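Local coordinates for putative glycoside hydrolase (Bacteroides ovatus, PDB 4ONZ), which is a putative glycoside hydrolase of unknown specificity, probably with the five-bladed beta-propeller fold of its relatives, at residues G239-P250 and V262-D273; Y203-A211 and E229-R237. All coordinates share one frame; numbering follows the deposited sequence. Where two conformers were deposited one is given.

Interaction 1 (G239-P250 and V262-D273); sequences GHFDSLLTECGP and VYNGKNSGKTGD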
loop_
_atom_site.group_PDB
_atom_site.type_symbol
_atom_site.label_atom_id
_atom_site.label_comp_id
_atom_site.label_asym_id
_atom_site.label_seq_id
_atom_site.Cartn_x
_atom_site.Cartn_y
_atom_site.Cartn_z
ATOM N N GLY A 239 8.370 -22.895 3.355
ATOM C CA GLY A 239 8.010 -23.238 4.726
ATOM C C GLY A 239 7.421 -22.104 5.556
ATOM O O GLY A 239 6.980 -22.336 6.687
ATOM N N HIS A 240 7.406 -20.883 5.016
ATOM C CA HIS A 240 6.865 -19.716 5.732
ATOM C C HIS A 240 5.671 -19.125 4.995
ATOM O O HIS A 240 5.429 -19.438 3.829
ATOM C CB HIS A 240 7.932 -18.628 5.903
ATOM C CG HIS A 240 9.028 -18.996 6.849
ATOM N ND1 HIS A 240 10.107 -19.769 6.475
ATOM C CD2 HIS A 240 9.216 -18.692 8.154
ATOM C CE1 HIS A 240 10.906 -19.935 7.515
ATOM N NE2 HIS A 240 10.388 -19.288 8.544
ATOM N N PHE A 241 4.948 -18.249 5.685
ATOM C CA PHE A 241 3.766 -17.579 5.128
ATOM C C PHE A 241 4.110 -16.751 3.886
ATOM O O PHE A 241 3.249 -16.541 3.031
ATOM C CB PHE A 241 3.102 -16.658 6.179
ATOM C CG PHE A 241 3.852 -15.377 6.420
ATOM C CD1 PHE A 241 4.944 -15.346 7.269
ATOM C CD2 PHE A 241 3.472 -14.202 5.783
ATOM C CE1 PHE A 241 5.641 -14.172 7.491
ATOM C CE2 PHE A 241 4.172 -13.030 5.977
ATOM C CZ PHE A 241 5.261 -13.011 6.842
ATOM N N ASP A 242 5.349 -16.252 3.817
ATOM C CA ASP A 242 5.808 -15.445 2.693
ATOM C C ASP A 242 6.620 -16.322 1.750
ATOM O O ASP A 242 7.780 -16.039 1.429
ATOM C CB ASP A 242 6.569 -14.181 3.163
ATOM C CG ASP A 242 7.798 -14.477 4.007
ATOM O OD1 ASP A 242 7.957 -15.598 4.538
ATOM O OD2 ASP A 242 8.622 -13.551 4.158
ATOM N N SER A 243 5.955 -17.366 1.277
ATOM C CA SER A 243 6.568 -18.395 0.455
ATOM C C SER A 243 6.426 -18.217 -1.050
ATOM O O SER A 243 7.171 -18.838 -1.800
ATOM C CB SER A 243 6.075 -19.766 0.899
ATOM O OG SER A 243 4.692 -19.757 1.197
ATOM N N LEU A 244 5.475 -17.398 -1.496
ATOM C CA LEU A 244 5.357 -17.073 -2.929
ATOM C C LEU A 244 5.723 -15.624 -3.224
ATOM O O LEU A 244 6.322 -15.341 -4.260
ATOM C CB LEU A 244 3.962 -17.343 -3.467
ATOM C CG LEU A 244 3.516 -18.793 -3.547
ATOM C CD1 LEU A 244 2.037 -18.849 -3.903
ATOM C CD2 LEU A 244 4.351 -19.586 -4.549
ATOM N N LEU A 245 5.362 -14.710 -2.328
ATOM C CA LEU A 245 5.627 -13.294 -2.522
ATOM C C LEU A 245 5.981 -12.632 -1.212
ATOM O O LEU A 245 5.561 -13.090 -0.147
ATOM C CB LEU A 245 4.376 -12.584 -3.032
ATOM C CG LEU A 245 3.749 -12.994 -4.354
ATOM C CD1 LEU A 245 2.467 -12.213 -4.559
ATOM C CD2 LEU A 245 4.720 -12.771 -5.509
ATOM N N THR A 246 6.730 -11.537 -1.323
ATOM C CA THR A 246 7.091 -10.659 -0.196
ATOM C C THR A 246 6.824 -9.279 -0.748
ATOM O O THR A 246 7.697 -8.674 -1.380
ATOM C CB THR A 246 8.577 -10.752 0.223
ATOM O OG1 THR A 246 9.410 -10.548 -0.916
ATOM C CG2 THR A 246 8.898 -12.107 0.851
ATOM N N GLU A 247 5.613 -8.790 -0.508
ATOM C CA GLU A 247 5.129 -7.563 -1.120
ATOM C C GLU A 247 4.950 -6.399 -0.146
ATOM O O GLU A 247 4.363 -6.551 0.924
ATOM C CB GLU A 247 3.810 -7.872 -1.841
ATOM C CG GLU A 247 3.233 -6.696 -2.619
ATOM C CD GLU A 247 2.132 -7.088 -3.585
ATOM O OE1 GLU A 247 1.583 -8.204 -3.481
ATOM O OE2 GLU A 247 1.812 -6.261 -4.464
ATOM N N CYS A 248 5.422 -5.219 -0.542
ATOM C CA CYS A 248 5.341 -4.056 0.322
ATOM C C CYS A 248 3.908 -3.754 0.738
ATOM O O CYS A 248 2.974 -3.873 -0.049
ATOM C CB CYS A 248 5.983 -2.824 -0.325
ATOM S SG CYS A 248 7.772 -2.925 -0.426
ATOM N N GLY A 249 3.763 -3.374 2.002
ATOM C CA GLY A 249 2.480 -3.010 2.571
ATOM C C GLY A 249 2.394 -1.498 2.588
ATOM O O GLY A 249 2.659 -0.856 1.573
ATOM N N PRO A 250 2.015 -0.915 3.737
ATOM C CA PRO A 250 1.964 0.541 3.871
ATOM C C PRO A 250 3.366 1.144 3.884
ATOM O O PRO A 250 4.363 0.406 3.869
ATOM C CB PRO A 250 1.263 0.765 5.224
ATOM C CG PRO A 250 1.362 -0.524 5.947
ATOM C CD PRO A 250 1.667 -1.614 4.980
ATOM N N VAL A 262 6.106 -3.031 7.142
ATOM C CA VAL A 262 5.011 -3.990 7.199
ATOM C C VAL A 262 4.839 -4.485 5.758
ATOM O O VAL A 262 4.700 -3.685 4.819
ATOM C CB VAL A 262 3.699 -3.377 7.744
ATOM C CG1 VAL A 262 2.524 -4.321 7.525
ATOM C CG2 VAL A 262 3.838 -3.047 9.222
ATOM N N TYR A 263 4.876 -5.801 5.570
ATOM C CA TYR A 263 4.752 -6.354 4.237
ATOM C C TYR A 263 3.792 -7.532 4.206
ATOM O O TYR A 263 3.457 -8.110 5.235
ATOM C CB TYR A 263 6.130 -6.729 3.675
ATOM C CG TYR A 263 6.776 -7.972 4.252
ATOM C CD1 TYR A 263 7.563 -7.913 5.395
ATOM C CD2 TYR A 263 6.644 -9.200 3.616
ATOM C CE1 TYR A 263 8.173 -9.048 5.900
ATOM C CE2 TYR A 263 7.256 -10.336 4.110
ATOM C CZ TYR A 263 8.016 -10.261 5.249
ATOM O OH TYR A 263 8.610 -11.410 5.730
ATOM N N ASN A 264 3.337 -7.850 3.005
ATOM C CA ASN A 264 2.394 -8.916 2.797
ATOM C C ASN A 264 3.051 -10.117 2.160
ATOM O O ASN A 264 3.722 -9.997 1.131
ATOM C CB ASN A 264 1.278 -8.407 1.912
ATOM C CG ASN A 264 0.530 -7.269 2.548
ATOM O OD1 ASN A 264 -0.135 -7.452 3.556
ATOM N ND2 ASN A 264 0.644 -6.083 1.974
ATOM N N GLY A 265 2.851 -11.278 2.772
ATOM C CA GLY A 265 3.397 -12.518 2.252
ATOM C C GLY A 265 2.281 -13.342 1.661
ATOM O O GLY A 265 1.204 -13.422 2.241
ATOM N N LYS A 266 2.500 -13.912 0.481
ATOM C CA LYS A 266 1.516 -14.808 -0.095
ATOM C C LYS A 266 2.031 -16.216 0.180
ATOM O O LYS A 266 3.173 -16.544 -0.160
ATOM C CB LYS A 266 1.318 -14.552 -1.593
ATOM C CG LYS A 266 0.260 -15.442 -2.218
ATOM C CD LYS A 266 0.106 -15.204 -3.714
ATOM C CE LYS A 266 -0.888 -16.184 -4.316
ATOM N NZ LYS A 266 -1.191 -15.890 -5.742
ATOM N N ASN A 267 1.170 -17.053 0.759
ATOM C CA ASN A 267 1.527 -18.410 1.168
ATOM C C ASN A 267 1.305 -19.448 0.068
ATOM O O ASN A 267 0.252 -19.471 -0.559
ATOM C CB ASN A 267 0.676 -18.784 2.401
ATOM C CG ASN A 267 1.197 -20.007 3.136
ATOM O OD1 ASN A 267 2.405 -20.233 3.224
ATOM N ND2 ASN A 267 0.275 -20.810 3.680
ATOM N N SER A 268 2.304 -20.288 -0.186
ATOM C CA SER A 268 2.146 -21.397 -1.127
ATOM C C SER A 268 1.419 -22.552 -0.448
ATOM O O SER A 268 1.739 -22.911 0.684
ATOM C CB SER A 268 3.498 -21.934 -1.595
ATOM O OG SER A 268 3.318 -23.144 -2.321
ATOM N N GLY A 269 0.465 -23.158 -1.142
ATOM C CA GLY A 269 -0.240 -24.322 -0.587
ATOM C C GLY A 269 0.591 -25.596 -0.686
ATOM O O GLY A 269 0.228 -26.634 -0.107
ATOM N N LYS A 270 1.696 -25.529 -1.426
ATOM C CA LYS A 270 2.576 -26.689 -1.619
ATOM C C LYS A 270 3.893 -26.583 -0.860
ATOM O O LYS A 270 4.358 -27.563 -0.276
ATOM C CB LYS A 270 2.842 -26.893 -3.112
ATOM C CG LYS A 270 1.565 -27.085 -3.910
ATOM C CD LYS A 270 1.815 -27.330 -5.387
ATOM C CE LYS A 270 0.488 -27.453 -6.124
ATOM N NZ LYS A 270 0.662 -27.607 -7.593
ATOM N N THR A 271 4.486 -25.394 -0.837
ATOM C CA THR A 271 5.782 -25.201 -0.194
ATOM C C THR A 271 5.782 -24.147 0.907
ATOM O O THR A 271 6.855 -23.711 1.328
ATOM C CB THR A 271 6.823 -24.777 -1.251
ATOM O OG1 THR A 271 6.452 -23.507 -1.807
ATOM C CG2 THR A 271 6.898 -25.803 -2.361
ATOM N N GLY A 272 4.600 -23.737 1.377
ATOM C CA GLY A 272 4.498 -22.690 2.394
ATOM C C GLY A 272 4.303 -23.208 3.799
ATOM O O GLY A 272 4.722 -24.314 4.120
ATOM N N ASP A 273 3.637 -22.401 4.625
ATOM C CA ASP A 273 3.374 -22.732 6.010
ATOM C C ASP A 273 1.944 -23.261 6.131
ATOM O O ASP A 273 0.975 -22.523 5.913
ATOM C CB ASP A 273 3.581 -21.490 6.873
ATOM C CG ASP A 273 3.493 -21.768 8.357
ATOM O OD1 ASP A 273 2.840 -22.753 8.767
ATOM O OD2 ASP A 273 4.084 -20.975 9.124
HETATM O O HOH W 1 5.217 -18.536 8.471
HETATM O O HOH W 2 0.578 -15.820 3.737
HETATM O O HOH W 3 8.219 -21.517 -1.356
HETATM O O HOH W 4 5.211 -0.487 6.424
#

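Interaction 2 (Y203-A211 and E229-R237); sequences YWGEHAIYA and ELMKIIQPR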
loop_
_atom_site.group_PDB
_atom_site.type_symbol
_atom_site.label_atom_id
_atom_site.label_comp_id
_atom_site.label_asym_id
_atom_site.label_seq_id
_atom_site.Cartn_x
_atom_site.Cartn_y
_atom_site.Cartn_z
ATOM N N TYR A 203 10.916 1.426 -0.121
ATOM C CA TYR A 203 11.023 0.011 -0.428
ATOM C C TYR A 203 9.959 -0.177 -1.487
ATOM O O TYR A 203 9.023 0.618 -1.564
ATOM C CB TYR A 203 10.731 -0.866 0.785
ATOM C CG TYR A 203 11.737 -0.639 1.879
ATOM C CD1 TYR A 203 13.025 -1.149 1.767
ATOM C CD2 TYR A 203 11.425 0.129 2.992
ATOM C CE1 TYR A 203 13.967 -0.917 2.749
ATOM C CE2 TYR A 203 12.365 0.362 3.980
ATOM C CZ TYR A 203 13.634 -0.166 3.855
ATOM O OH TYR A 203 14.578 0.069 4.841
ATOM N N TRP A 204 10.108 -1.197 -2.326
ATOM C CA TRP A 204 9.111 -1.496 -3.322
ATOM C C TRP A 204 9.246 -2.943 -3.796
ATOM O O TRP A 204 10.319 -3.550 -3.668
ATOM C CB TRP A 204 9.221 -0.527 -4.513
ATOM C CG TRP A 204 10.490 -0.679 -5.335
ATOM C CD1 TRP A 204 11.691 -0.041 -5.123
ATOM C CD2 TRP A 204 10.676 -1.509 -6.485
ATOM N NE1 TRP A 204 12.602 -0.425 -6.082
ATOM C CE2 TRP A 204 12.007 -1.327 -6.924
ATOM C CE3 TRP A 204 9.846 -2.391 -7.195
ATOM C CZ2 TRP A 204 12.531 -2.003 -8.017
ATOM C CZ3 TRP A 204 10.374 -3.070 -8.289
ATOM C CH2 TRP A 204 11.707 -2.873 -8.687
ATOM N N GLY A 205 8.155 -3.485 -4.314
ATOM C CA GLY A 205 8.154 -4.805 -4.930
ATOM C C GLY A 205 7.090 -5.773 -4.463
ATOM O O GLY A 205 6.475 -5.589 -3.408
ATOM N N GLU A 206 6.885 -6.800 -5.288
ATOM C CA GLU A 206 5.923 -7.865 -5.042
ATOM C C GLU A 206 6.612 -9.226 -4.827
ATOM O O GLU A 206 6.355 -9.905 -3.833
ATOM C CB GLU A 206 4.966 -7.936 -6.233
ATOM C CG GLU A 206 3.916 -9.025 -6.139
ATOM C CD GLU A 206 3.039 -9.116 -7.372
ATOM O OE1 GLU A 206 3.473 -8.729 -8.477
ATOM O OE2 GLU A 206 1.914 -9.616 -7.243
ATOM N N HIS A 207 7.481 -9.623 -5.761
ATOM C CA HIS A 207 8.199 -10.899 -5.676
ATOM C C HIS A 207 9.454 -10.861 -4.812
ATOM O O HIS A 207 10.031 -11.901 -4.500
ATOM C CB HIS A 207 8.565 -11.406 -7.067
ATOM C CG HIS A 207 7.378 -11.720 -7.912
ATOM N ND1 HIS A 207 6.829 -12.981 -7.986
ATOM C CD2 HIS A 207 6.621 -10.930 -8.708
ATOM C CE1 HIS A 207 5.787 -12.955 -8.801
ATOM N NE2 HIS A 207 5.638 -11.720 -9.248
ATOM N N ALA A 208 9.893 -9.657 -4.488
ATOM C CA ALA A 208 11.021 -9.430 -3.611
ATOM C C ALA A 208 10.859 -8.013 -3.108
ATOM O O ALA A 208 10.092 -7.246 -3.675
ATOM C CB ALA A 208 12.322 -9.563 -4.368
ATOM N N ILE A 209 11.573 -7.666 -2.051
ATOM C CA ILE A 209 11.570 -6.302 -1.563
ATOM C C ILE A 209 12.849 -5.652 -2.079
ATOM O O ILE A 209 13.959 -6.097 -1.768
ATOM C CB ILE A 209 11.537 -6.211 -0.030
ATOM C CG1 ILE A 209 10.298 -6.910 0.544
ATOM C CG2 ILE A 209 11.611 -4.750 0.421
ATOM C CD1 ILE A 209 8.973 -6.270 0.214
ATOM N N TYR A 210 12.666 -4.607 -2.878
ATOM C CA TYR A 210 13.739 -3.808 -3.428
ATOM C C TYR A 210 13.689 -2.427 -2.792
ATOM O O TYR A 210 12.856 -2.162 -1.918
ATOM C CB TYR A 210 13.553 -3.627 -4.928
ATOM C CG TYR A 210 13.425 -4.898 -5.731
ATOM C CD1 TYR A 210 14.547 -5.597 -6.134
ATOM C CD2 TYR A 210 12.184 -5.367 -6.141
ATOM C CE1 TYR A 210 14.445 -6.748 -6.892
ATOM C CE2 TYR A 210 12.076 -6.520 -6.907
ATOM C CZ TYR A 210 13.216 -7.201 -7.282
ATOM O OH TYR A 210 13.132 -8.356 -8.044
ATOM N N ALA A 211 14.565 -1.541 -3.257
ATOM C CA ALA A 211 14.617 -0.176 -2.780
ATOM C C ALA A 211 14.843 0.792 -3.934
ATOM O O ALA A 211 15.258 0.397 -5.031
ATOM C CB ALA A 211 15.703 -0.017 -1.734
ATOM N N GLU A 229 22.399 -5.431 -11.125
ATOM C CA GLU A 229 21.048 -5.984 -11.079
ATOM C C GLU A 229 20.275 -5.366 -9.924
ATOM O O GLU A 229 20.869 -4.863 -8.980
ATOM C CB GLU A 229 21.103 -7.501 -10.870
ATOM C CG GLU A 229 21.687 -8.268 -12.047
ATOM C CD GLU A 229 21.698 -9.766 -11.821
ATOM O OE1 GLU A 229 22.281 -10.207 -10.817
ATOM O OE2 GLU A 229 21.148 -10.508 -12.663
ATOM N N LEU A 230 18.946 -5.422 -9.994
ATOM C CA LEU A 230 18.110 -4.926 -8.896
ATOM C C LEU A 230 18.517 -5.644 -7.621
ATOM O O LEU A 230 18.564 -6.880 -7.587
ATOM C CB LEU A 230 16.636 -5.192 -9.182
ATOM C CG LEU A 230 16.043 -4.451 -10.376
ATOM C CD1 LEU A 230 14.676 -5.017 -10.739
ATOM C CD2 LEU A 230 15.975 -2.964 -10.063
HETATM N N MSE A 231 18.795 -4.878 -6.569
HETATM C CA MSE A 231 19.216 -5.451 -5.302
HETATM C C MSE A 231 18.040 -5.877 -4.462
HETATM O O MSE A 231 17.225 -5.044 -4.058
HETATM C CB MSE A 231 20.005 -4.411 -4.516
HETATM C CG MSE A 231 20.478 -5.030 -3.206
HETATM SE SE MSE A 231 21.597 -3.757 -2.223
HETATM C CE MSE A 231 20.143 -2.597 -1.615
ATOM N N LYS A 232 17.958 -7.174 -4.165
ATOM C CA LYS A 232 16.874 -7.703 -3.335
ATOM C C LYS A 232 17.279 -7.649 -1.873
ATOM O O LYS A 232 18.361 -8.114 -1.504
ATOM C CB LYS A 232 16.547 -9.148 -3.703
ATOM C CG LYS A 232 16.046 -9.328 -5.116
ATOM C CD LYS A 232 15.837 -10.793 -5.443
ATOM C CE LYS A 232 15.333 -10.930 -6.866
ATOM N NZ LYS A 232 15.036 -12.339 -7.225
ATOM N N ILE A 233 16.403 -7.086 -1.050
ATOM C CA ILE A 233 16.618 -6.995 0.384
ATOM C C ILE A 233 16.137 -8.279 1.056
ATOM O O ILE A 233 16.829 -8.822 1.907
ATOM C CB ILE A 233 15.921 -5.758 0.956
ATOM C CG1 ILE A 233 16.530 -4.515 0.288
ATOM C CG2 ILE A 233 16.093 -5.717 2.466
ATOM C CD1 ILE A 233 15.922 -3.205 0.729
ATOM N N ILE A 234 14.922 -8.709 0.713
ATOM C CA ILE A 234 14.405 -10.019 1.110
ATOM C C ILE A 234 13.637 -10.604 -0.062
ATOM O O ILE A 234 13.303 -9.897 -1.026
ATOM C CB ILE A 234 13.502 -10.020 2.358
ATOM C CG1 ILE A 234 12.273 -9.119 2.171
ATOM C CG2 ILE A 234 14.316 -9.629 3.584
ATOM C CD1 ILE A 234 11.182 -9.421 3.170
ATOM N N GLN A 235 13.394 -11.904 0.019
ATOM C CA GLN A 235 12.643 -12.619 -0.992
ATOM C C GLN A 235 11.875 -13.751 -0.318
ATOM O O GLN A 235 12.011 -13.965 0.890
ATOM C CB GLN A 235 13.559 -13.093 -2.127
ATOM C CG GLN A 235 14.767 -13.889 -1.690
ATOM C CD GLN A 235 15.818 -13.931 -2.779
ATOM O OE1 GLN A 235 16.847 -13.275 -2.674
ATOM N NE2 GLN A 235 15.536 -14.650 -3.859
ATOM N N PRO A 236 11.029 -14.449 -1.078
ATOM C CA PRO A 236 10.212 -15.509 -0.490
ATOM C C PRO A 236 10.986 -16.678 0.096
ATOM O O PRO A 236 12.092 -16.989 -0.355
ATOM C CB PRO A 236 9.334 -15.952 -1.659
ATOM C CG PRO A 236 9.218 -14.730 -2.497
ATOM C CD PRO A 236 10.562 -14.095 -2.430
ATOM N N ARG A 237 10.370 -17.318 1.090
ATOM C CA ARG A 237 10.961 -18.406 1.838
ATOM C C ARG A 237 10.050 -19.615 1.888
ATOM O O ARG A 237 8.909 -19.513 2.343
ATOM C CB ARG A 237 11.147 -17.976 3.290
ATOM C CG ARG A 237 11.989 -16.750 3.515
ATOM C CD ARG A 237 12.047 -16.407 5.000
ATOM N NE ARG A 237 10.785 -15.886 5.531
ATOM C CZ ARG A 237 10.611 -15.483 6.790
ATOM N NH1 ARG A 237 11.610 -15.555 7.662
ATOM N NH2 ARG A 237 9.437 -15.012 7.192
HETATM O O HOH W 5 12.466 -13.307 -5.697
HETATM O O HOH W 6 16.843 -2.471 -4.910
#

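Interaction 1 (G239-P250 and V262-D273)
Phe241 brings CD2 and CE2 of its ring up to Gly265 CA, CE2 at 3.8 Å from Gly265 CA, while CZ points on to the hydroxyl of Tyr263. CG of Phe241 sits between its own N and carbonyl carbon (chi1 75°), which turns the ring toward Gly265. Beside it, Tyr263 OH donates to Asp242 OD2 at 2.7 Å. The carboxylate oxygen lies at the ring edge, yet the hydroxyl reaches it from above the carboxylate plane, and the carboxylate and phenol ring planes are 38° apart. Arg299 forms a salt bridge to OD2 of Asp242 and also bonds the Tyr263 hydroxyl, while Arg237 takes OD1.

Further along, Ser243 OG is gripped twice: it accepts from Ser268 N at 2.8 Å in a nearly straight bond (173°) and donates to His240 O. Leu245 and Lys266 run side by side, CD1 of the leucine 3.9 Å from CD of the extended lysine chain. Leu244 N binds Lys266 O at 2.8 Å, and because Leu244 and Leu245 both face Lys266, the strand edge carries a classic beta bulge. Beyond it Glu247 and Asn264 form a hydrogen-bonded antiparallel pair: Glu247 N to Asn264 O is 2.8 Å and Asn264 N to Glu247 O 2.7 Å. This is the open end of an antiparallel beta hairpin, strands 245-255 and 258-266, consistent with a blade of the five-bladed propeller of this clan.

Interaction 2 (Y203-A211 and E229-R237)
Tyr210 meets the 229-237 loop along one side of its ring. Tyr210 CB lies 4.0 Å from Met231 O, and the same oxygen comes to the ring edge, 3.4 Å from Tyr210 CD1. At CE1 two aliphatic groups arrive: Leu230 CB and Lys232 CG, the latter 3.5 Å from Tyr210 CE1. At the tip, Tyr210 OH has Lys232 CE for a neighbour, since the extended lysine runs alongside the tyrosine and points the same way. Leu230 instead crosses it at about a right angle, carrying CD1 over one ring face and CD2 to the edge of Trp204. The indole in turn has Tyr210 CB over one of its own faces.

Strands 200-204 and 210-214 form an antiparallel hairpin, probably part of a propeller blade, and residues 232-235 run antiparallel alongside Ala208-Tyr210. Two backbone bonds hold them there: Ile209 N to Ile234 O at 3.0 Å and Ile233 N to Ile209 O at 2.7 Å, each bent by only 12° at the hydrogen. Ile234 N, buried by the contact, has no partner in the model.

Ile209, which also touches Leu261, and Ile234, which also touches Tyr263 and Leu286, lie side by side, pointing the same way, with their CG1 atoms only 3.4 Å apart, tighter than ordinary carbon contact. Ile234 CG1 is placed between its own N and carbonyl carbon (chi1 59°), which turns this branch onto Ile209. Ile233 sends CD1 to the edge of the Tyr203 ring, 3.6 Å from Tyr203 CE1, and also touches Ala211 CB; the Tyr203 hydroxyl is bonded to Pro293 O. At the turn, one water joins His207 O to Lys232 NZ.

Overall arrangement
Interactions 1 and 2 follow one another along the chain, with centres about 13 Å apart, and both reach the same mixed sheet. The loop 229-237 leads almost directly into 239-250, and the junction is tied by a salt bridge from Arg237 NE to Asp242 OD1, 3.0 Å long. Between the hairpins, Thr246 N probably hydrogen-bonds to Glu206 O at 3.0 Å, while Ile209 CD1 packs against Thr246 O. Arg299 serves both contacts, bonding Asp242 and Tyr263 of interaction 1 and Gln235 O of interaction 2. Glu247, held by Ser179 and touched by Glu206, has its side chain about 4 Å from an unidentified ligand, consistent with a pocket there.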